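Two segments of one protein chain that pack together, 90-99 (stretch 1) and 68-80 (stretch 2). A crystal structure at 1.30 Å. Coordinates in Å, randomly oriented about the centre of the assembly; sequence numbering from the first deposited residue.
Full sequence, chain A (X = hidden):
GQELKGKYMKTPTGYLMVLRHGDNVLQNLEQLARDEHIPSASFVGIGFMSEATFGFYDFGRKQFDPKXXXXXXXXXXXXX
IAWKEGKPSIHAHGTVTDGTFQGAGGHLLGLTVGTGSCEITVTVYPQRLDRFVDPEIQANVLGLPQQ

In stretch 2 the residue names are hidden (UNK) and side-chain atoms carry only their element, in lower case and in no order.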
ATOM      1  N   ILE A  90       8.115 -11.966  10.181  1.00 12.46           N
ATOM      2  CA  ILE A  90       7.671 -10.996   9.171  1.00 12.49           C
ATOM      3  C   ILE A  90       6.454 -11.603   8.466  1.00 12.79           C
ATOM      4  O   ILE A  90       6.453 -12.758   8.031  1.00 16.53           O
ATOM      5  CB  ILE A  90       8.796 -10.686   8.142  1.00 14.34           C
ATOM      6  CG1 ILE A  90      10.110 -10.264   8.770  1.00 14.94           C
ATOM      7  CG2 ILE A  90       8.385  -9.612   7.156  1.00 15.22           C
ATOM      8  CD1 ILE A  90      10.048  -9.099   9.710  1.00 16.99           C
ATOM      9  N   HIS A  91       5.409 -10.817   8.298  1.00 11.34           N
ATOM     10  CA  HIS A  91       4.201 -11.197   7.588  1.00 11.12           C
ATOM     11  C   HIS A  91       4.061 -10.195   6.473  1.00  9.87           C
ATOM     12  O   HIS A  91       3.819  -9.007   6.720  1.00 11.63           O
ATOM     13  CB  HIS A  91       2.983 -11.125   8.500  1.00 12.27           C
ATOM     14  CG  HIS A  91       1.724 -11.542   7.853  1.00 12.52           C
ATOM     15  ND1 HIS A  91       0.475 -11.246   8.361  1.00 14.24           N
ATOM     16  CD2 HIS A  91       1.517 -12.251   6.719  1.00 15.70           C
ATOM     17  CE1 HIS A  91      -0.442 -11.792   7.580  1.00 17.38           C
ATOM     18  NE2 HIS A  91       0.168 -12.409   6.578  1.00 15.79           N
ATOM     19  N   ALA A  92       4.262 -10.630   5.235  1.00  9.41           N
ATOM     20  CA  ALA A  92       4.274  -9.708   4.125  1.00  9.29           C
ATOM     21  C   ALA A  92       3.471 -10.289   2.949  1.00  9.07           C
ATOM     22  O   ALA A  92       3.569 -11.479   2.641  1.00  8.65           O
ATOM     23  CB  ALA A  92       5.722  -9.397   3.655  1.00 11.67           C
ATOM     24  N   HIS A  93       2.771  -9.399   2.259  1.00  8.78           N
ATOM     25  CA  HIS A  93       2.118  -9.695   0.990  1.00  8.08           C
ATOM     26  C   HIS A  93       2.725  -8.775  -0.071  1.00  8.47           C
ATOM     27  O   HIS A  93       3.217  -7.672   0.229  1.00  8.87           O
ATOM     28  CB  HIS A  93       0.601  -9.481   1.063  1.00 10.01           C
ATOM     29  CG  HIS A  93      -0.130 -10.448   1.946  1.00  9.99           C
ATOM     30  ND1 HIS A  93      -1.502 -10.492   1.987  1.00 14.95           N
ATOM     31  CD2 HIS A  93       0.289 -11.405   2.803  1.00 11.50           C
ATOM     32  CE1 HIS A  93      -1.881 -11.478   2.773  1.00 13.93           C
ATOM     33  NE2 HIS A  93      -0.816 -12.066   3.264  1.00 11.52           N
ATOM     34  N   GLY A  94       2.601  -9.166  -1.338  1.00  8.88           N
ATOM     35  CA  GLY A  94       3.057  -8.352  -2.422  1.00 10.26           C
ATOM     36  C   GLY A  94       2.268  -8.540  -3.695  1.00  8.80           C
ATOM     37  O   GLY A  94       1.587  -9.534  -3.857  1.00 10.13           O
ATOM     38  N   THR A  95       2.462  -7.599  -4.607  1.00  8.83           N
ATOM     39  CA  THR A  95       1.869  -7.552  -5.925  1.00 10.30           C
ATOM     40  C   THR A  95       3.037  -7.284  -6.902  1.00  9.80           C
ATOM     41  O   THR A  95       3.763  -6.295  -6.729  1.00  9.86           O
ATOM     42  CB  THR A  95       0.852  -6.355  -6.026  1.00 11.16           C
ATOM     43  OG1 THR A  95      -0.113  -6.439  -4.928  1.00 14.39           O
ATOM     44  CG2 THR A  95       0.184  -6.293  -7.330  1.00 13.62           C
ATOM     45  N   VAL A  96       3.227  -8.156  -7.893  1.00  9.95           N
ATOM     46  CA  VAL A  96       4.321  -8.078  -8.878  1.00  9.82           C
ATOM     47  C   VAL A  96       3.752  -8.070 -10.284  1.00 10.47           C
ATOM     48  O   VAL A  96       2.670  -8.616 -10.528  1.00 11.52           O
ATOM     49  CB  VAL A  96       5.379  -9.202  -8.708  1.00 10.66           C
ATOM     50  CG1 VAL A  96       6.100  -9.081  -7.347  1.00 12.55           C
ATOM     51  CG2 VAL A  96       4.788 -10.605  -8.865  1.00 11.67           C
ATOM     52  N   THR A  97       4.487  -7.452 -11.194  1.00  9.57           N
ATOM     53  CA  THR A  97       4.086  -7.356 -12.583  1.00 10.40           C
ATOM     54  C   THR A  97       5.334  -7.512 -13.464  1.00 10.49           C
ATOM     55  O   THR A  97       6.459  -7.205 -13.042  1.00 11.09           O
ATOM     56  CB  THR A  97       3.423  -5.998 -12.904  1.00 11.84           C
ATOM     57  OG1 THR A  97       4.375  -4.945 -12.717  1.00 14.62           O
ATOM     58  CG2 THR A  97       2.182  -5.737 -12.016  1.00 12.75           C
ATOM     59  N   ASP A  98       5.120  -7.947 -14.702  1.00 11.70           N
ATOM     60  CA  ASP A  98       6.225  -8.151 -15.640  1.00 12.32           C
ATOM     61  C   ASP A  98       5.989  -7.337 -16.905  1.00 10.99           C
ATOM     62  O   ASP A  98       5.265  -6.353 -16.911  1.00 11.52           O
ATOM     63  CB  ASP A  98       6.391  -9.639 -15.961  1.00 13.10           C
ATOM     64  CG  ASP A  98       5.219 -10.210 -16.748  1.00 15.26           C
ATOM     65  OD1 ASP A  98       4.247  -9.466 -17.008  1.00 15.06           O
ATOM     66  OD2 ASP A  98       5.263 -11.450 -17.032  1.00 19.12           O
ATOM     67  N   GLY A  99       6.625  -7.735 -18.008  1.00 11.23           N
ATOM     68  CA  GLY A  99       6.471  -7.002 -19.245  1.00 12.51           C
ATOM     69  C   GLY A  99       5.110  -7.124 -19.911  1.00 12.49           C
ATOM     70  O   GLY A  99       4.853  -6.422 -20.875  1.00 15.39           O
ATOM     71  N   UNK A  68       7.012 -19.033  -8.084  1.00 14.51           N
ATOM     72  CA  UNK A  68       8.093 -18.067  -8.217  1.00 14.37           C
ATOM     73  C   UNK A  68       7.990 -17.289  -9.512  1.00 14.33           C
ATOM     74  O   UNK A  68       7.776 -17.863 -10.623  1.00 16.06           O
ATOM     75  o   UNK A  68       9.614 -19.355  -6.861  1.00 16.66           O
ATOM     76  c   UNK A  68      10.616 -17.772  -8.352  1.00 16.79           C
ATOM     77  c   UNK A  68       9.461 -18.762  -8.152  1.00 16.62           C
ATOM     78  N   UNK A  69       8.131 -15.975  -9.374  1.00 13.45           N
ATOM     79  CA  UNK A  69       8.219 -15.053 -10.491  1.00 13.71           C
ATOM     80  C   UNK A  69       9.607 -14.470 -10.561  1.00 13.30           C
ATOM     81  O   UNK A  69      10.223 -14.226  -9.553  1.00 15.46           O
ATOM     82  c   UNK A  69       3.780 -14.908 -11.598  1.00 17.64           C
ATOM     83  c   UNK A  69       5.772 -14.396 -10.366  1.00 14.68           C
ATOM     84  c   UNK A  69       5.058 -14.440 -11.527  1.00 17.19           C
ATOM     85  c   UNK A  69       3.857 -15.323  -9.297  1.00 16.90           C
ATOM     86  c   UNK A  69       7.192 -13.925 -10.342  1.00 13.98           C
ATOM     87  c   UNK A  69       5.149 -14.870  -9.230  1.00 16.21           C
ATOM     88  o   UNK A  69       1.854 -15.803 -10.573  1.00 17.74           O
ATOM     89  c   UNK A  69       3.164 -15.349 -10.473  1.00 15.99           C
ATOM     90  N   UNK A  70      10.105 -14.267 -11.770  1.00 14.15           N
ATOM     91  CA  UNK A  70      11.434 -13.751 -12.015  1.00 13.55           C
ATOM     92  C   UNK A  70      11.427 -12.410 -12.721  1.00 12.45           C
ATOM     93  O   UNK A  70      10.634 -12.204 -13.635  1.00 13.80           O
ATOM     94  c   UNK A  70      12.285 -14.758 -12.853  1.00 14.40           C
ATOM     95  c   UNK A  70      12.351 -16.119 -12.192  1.00 17.74           C
ATOM     96  c   UNK A  70      14.024 -18.708 -11.457  1.00 29.95           C
ATOM     97  c   UNK A  70      13.131 -17.096 -13.057  1.00 19.16           C
ATOM     98  n   UNK A  70      14.104 -19.947 -10.988  1.00 31.13           N
ATOM     99  n   UNK A  70      13.203 -18.418 -12.460  1.00 24.73           N
ATOM    100  n   UNK A  70      14.777 -17.768 -10.928  1.00 33.70           N
ATOM    101  N   UNK A  71      12.360 -11.543 -12.359  1.00 11.56           N
ATOM    102  CA  UNK A  71      12.569 -10.248 -13.021  1.00 11.30           C
ATOM    103  C   UNK A  71      11.254  -9.457 -13.154  1.00 10.23           C
ATOM    104  O   UNK A  71      10.736  -9.172 -14.239  1.00 11.08           O
ATOM    105  c   UNK A  71      14.767 -10.808 -14.122  1.00 14.24           C
ATOM    106  c   UNK A  71      13.303 -10.436 -14.338  1.00 11.96           C
ATOM    107  n   UNK A  71      15.367 -11.465 -15.090  1.00 17.11           N
ATOM    108  o   UNK A  71      15.347 -10.500 -13.102  1.00 15.11           O
ATOM    109  N   UNK A  72      10.701  -9.126 -11.985  1.00 10.20           N
ATOM    110  CA  UNK A  72       9.402  -8.482 -11.873  1.00 10.17           C
ATOM    111  C   UNK A  72       9.467  -7.182 -11.079  1.00  9.60           C
ATOM    112  O   UNK A  72      10.244  -7.046 -10.131  1.00  9.85           O
ATOM    113  c   UNK A  72       7.895 -10.482 -12.190  1.00 12.53           C
ATOM    114  c   UNK A  72       8.326  -9.387 -11.223  1.00 10.06           C
ATOM    115  c   UNK A  72       8.776  -9.945  -9.892  1.00 11.39           C
ATOM    116  N   UNK A  73       8.684  -6.203 -11.502  1.00  9.79           N
ATOM    117  CA  UNK A  73       8.439  -5.012 -10.675  1.00 10.63           C
ATOM    118  C   UNK A  73       7.513  -5.388  -9.535  1.00 10.82           C
ATOM    119  O   UNK A  73       6.533  -6.090  -9.755  1.00 12.63           O
ATOM    120  c   UNK A  73       9.826  -2.328 -11.914  1.00 16.48           C
ATOM    121  o   UNK A  73       9.977  -2.301 -10.691  1.00 17.22           O
ATOM    122  c   UNK A  73       8.776  -3.239 -12.535  1.00 13.53           C
ATOM    123  c   UNK A  73       7.811  -3.897 -11.507  1.00 11.59           C
ATOM    124  o   UNK A  73      10.504  -1.607 -12.689  1.00 19.06           O
ATOM    125  N   UNK A  74       7.835  -4.972  -8.331  1.00  8.72           N
ATOM    126  CA  UNK A  74       6.959  -5.119  -7.197  1.00  9.53           C
ATOM    127  C   UNK A  74       6.174  -3.839  -6.978  1.00  8.86           C
ATOM    128  O   UNK A  74       6.708  -2.803  -6.557  1.00  9.33           O
ATOM    129  c   UNK A  74       8.494  -4.753  -2.645  1.00 12.55           C
ATOM    130  c   UNK A  74       6.816  -5.796  -4.792  1.00 10.24           C
ATOM    131 se   UNK A  74       7.659  -6.483  -3.250  0.75 10.26          SE
ATOM    132  c   UNK A  74       7.734  -5.476  -5.945  1.00  8.62           C
ATOM    133  N   UNK A  75       4.933  -3.886  -7.443  1.00  9.96           N
ATOM    134  CA  UNK A  75       4.057  -2.727  -7.436  1.00  9.86           C
ATOM    135  C   UNK A  75       3.685  -2.278  -6.018  1.00  9.36           C
ATOM    136  O   UNK A  75       3.475  -1.109  -5.761  1.00  8.82           O
ATOM    137  c   UNK A  75       2.774  -3.014  -8.277  1.00 12.21           C
ATOM    138  N   UNK A  76       3.633  -3.245  -5.091  1.00  8.67           N
ATOM    139  CA  UNK A  76       3.443  -2.946  -3.671  1.00  8.44           C
ATOM    140  C   UNK A  76       3.821  -4.139  -2.851  1.00  7.99           C
ATOM    141  O   UNK A  76       3.584  -5.257  -3.280  1.00  8.76           O
ATOM    142  n   UNK A  76       1.886  -1.346  -1.234  1.00  8.09           N
ATOM    143  o   UNK A  76       1.309  -3.573  -1.309  1.00  8.36           O
ATOM    144  c   UNK A  76       1.963  -2.579  -3.393  1.00  8.02           C
ATOM    145  c   UNK A  76       1.684  -2.527  -1.897  1.00  8.01           C
ATOM    146  N   UNK A  77       4.376  -3.862  -1.682  1.00  7.78           N
ATOM    147  CA  UNK A  77       4.434  -4.807  -0.585  1.00  7.78           C
ATOM    148  C   UNK A  77       3.783  -4.142   0.623  1.00  7.90           C
ATOM    149  O   UNK A  77       3.973  -2.932   0.818  1.00  7.59           O
ATOM    150  c   UNK A  77       5.908  -5.092  -0.269  1.00  9.34           C
ATOM    151  c   UNK A  77       8.806  -4.958   1.566  1.00 11.08           C
ATOM    152 se   UNK A  77       7.993  -6.638   1.111  0.75  8.33          SE
ATOM    153  c   UNK A  77       6.132  -6.045   0.922  1.00  9.89           C
ATOM    154  N   UNK A  78       3.056  -4.925   1.422  1.00  7.21           N
ATOM    155  CA  UNK A  78       2.424  -4.442   2.643  1.00  7.02           C
ATOM    156  C   UNK A  78       2.640  -5.528   3.676  1.00  7.34           C
ATOM    157  O   UNK A  78       2.434  -6.703   3.380  1.00  7.87           O
ATOM    158  o   UNK A  78       0.756  -3.240   1.352  1.00  7.86           O
ATOM    159  c   UNK A  78       0.259  -3.566   3.665  1.00  8.54           C
ATOM    160  c   UNK A  78       0.918  -4.168   2.429  1.00  7.24           C
ATOM    161  N   UNK A  79       3.017  -5.180   4.909  1.00  7.48           N
ATOM    162  CA  UNK A  79       3.261  -6.202   5.925  1.00  7.33           C
ATOM    163  C   UNK A  79       3.485  -5.692   7.319  1.00  7.22           C
ATOM    164  O   UNK A  79       3.250  -4.506   7.596  1.00  7.91           O
ATOM    165  N   UNK A  80       3.856  -6.598   8.201  1.00  7.90           N
ATOM    166  CA  UNK A  80       4.141  -6.288   9.595  1.00  7.80           C
ATOM    167  C   UNK A  80       5.351  -7.032  10.097  1.00  8.95           C
ATOM    168  O   UNK A  80       5.696  -8.114   9.629  1.00  9.57           O
ATOM    169  o   UNK A  80       2.589  -7.960  10.445  1.00  8.59           O
ATOM    170  c   UNK A  80       2.950  -6.593  10.502  1.00  8.03           C
TER
HETATM  171  O   HOH W   1       0.771  -6.166  -2.189  1.00 11.80           O

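Position 68 has three side-chain atoms: a carbon carrying one oxygen and one carbon. It touches nothing on stretch 1. This branching is Thr 68.

Position 69 has one carbon, then a ring of six carbons bearing an oxygen. Val 96 CG2 lies over one face of the ring. A hydroxylated six-membered ring means Tyr 69; its CG is 4.2 Å from Val 96 CG2.

Position 70 has three carbons, a nitrogen, then a carbon carrying two more nitrogens. It is out of reach. The guanidinium group identifies Arg 70.

Position 71 has two carbons, the second carrying one oxygen and one nitrogen. Its end leads away from stretch 1, and the chain turns a corner here. The short amide is Asn 71.

Position 72 has three carbons, branched at CB. They pack on Val 96 and reach Asp 98. This is Val 72; its CG2 is 3.7 Å from Val 96 CB.

Position 73 has three carbons, the third carrying two oxygens. Its CB is 3.8 Å from Thr 97 OG1, and the end of the side chain leads away. The carboxylate after two methylenes is Glu 73. Its N donates to Thr 97 O (2.9 Å).

Position 74 has an unbranched chain of two carbons, selenium and a carbon. Its CB is 4.2 Å from Val 96 CG1. Selenium marks selenomethionine, Met 74.

Position 75 has one side-chain carbon, CB, 4.3 Å from Thr 95 CG2. It is Ala 75. Its N makes a weak hydrogen bond to Thr 95 O (2.8 Å).

Position 76 has two carbons, the second carrying one oxygen and one nitrogen. The side chain lies on the same face as Thr 95. It is Asn 76. Water 1 donates to Asn 76 OD1 (2.8 Å) and is hydrogen-bonded to Thr 95 OG1 (2.9 Å), linking the strands.

Position 77 again has two carbons, selenium and a carbon, unbranched. It meets Ala 92 CB before its end leads away. This is selenomethionine, Met 77, with CG 4.3 Å from Ala 92 CB.

Position 78 has one carbon carrying an oxygen and a carbon. It points to the same side of the sheet as His 93. It is Thr 78; its OG1 donates to Asn 76 OD1 (2.7 Å).

Position 79 has no side-chain atoms, so it is Gly 79. An ideal CB would sit 2.4 Å from His 91 O, a clash.

Position 80 has one carbon, then one oxygen. The oxygen is 3.7 Å from His 91 CB. It is Ser 80.

The contact is an antiparallel strand pair held by its backbone. Ser 80 with His 91, Thr 78 with His 93 and Glu 73 with Thr 97 each exchange two hydrogen bonds. A beta bulge shifts the register between Thr 95 and Val 96. There Thr 95 O receives two weak bonds, from Ala 75 N and Asn 76 N. Val 96 adds apolar packing against Tyr 69, Val 72 and Met 74.

Stretch 2 (68-80) TYRNVEMANMTGS
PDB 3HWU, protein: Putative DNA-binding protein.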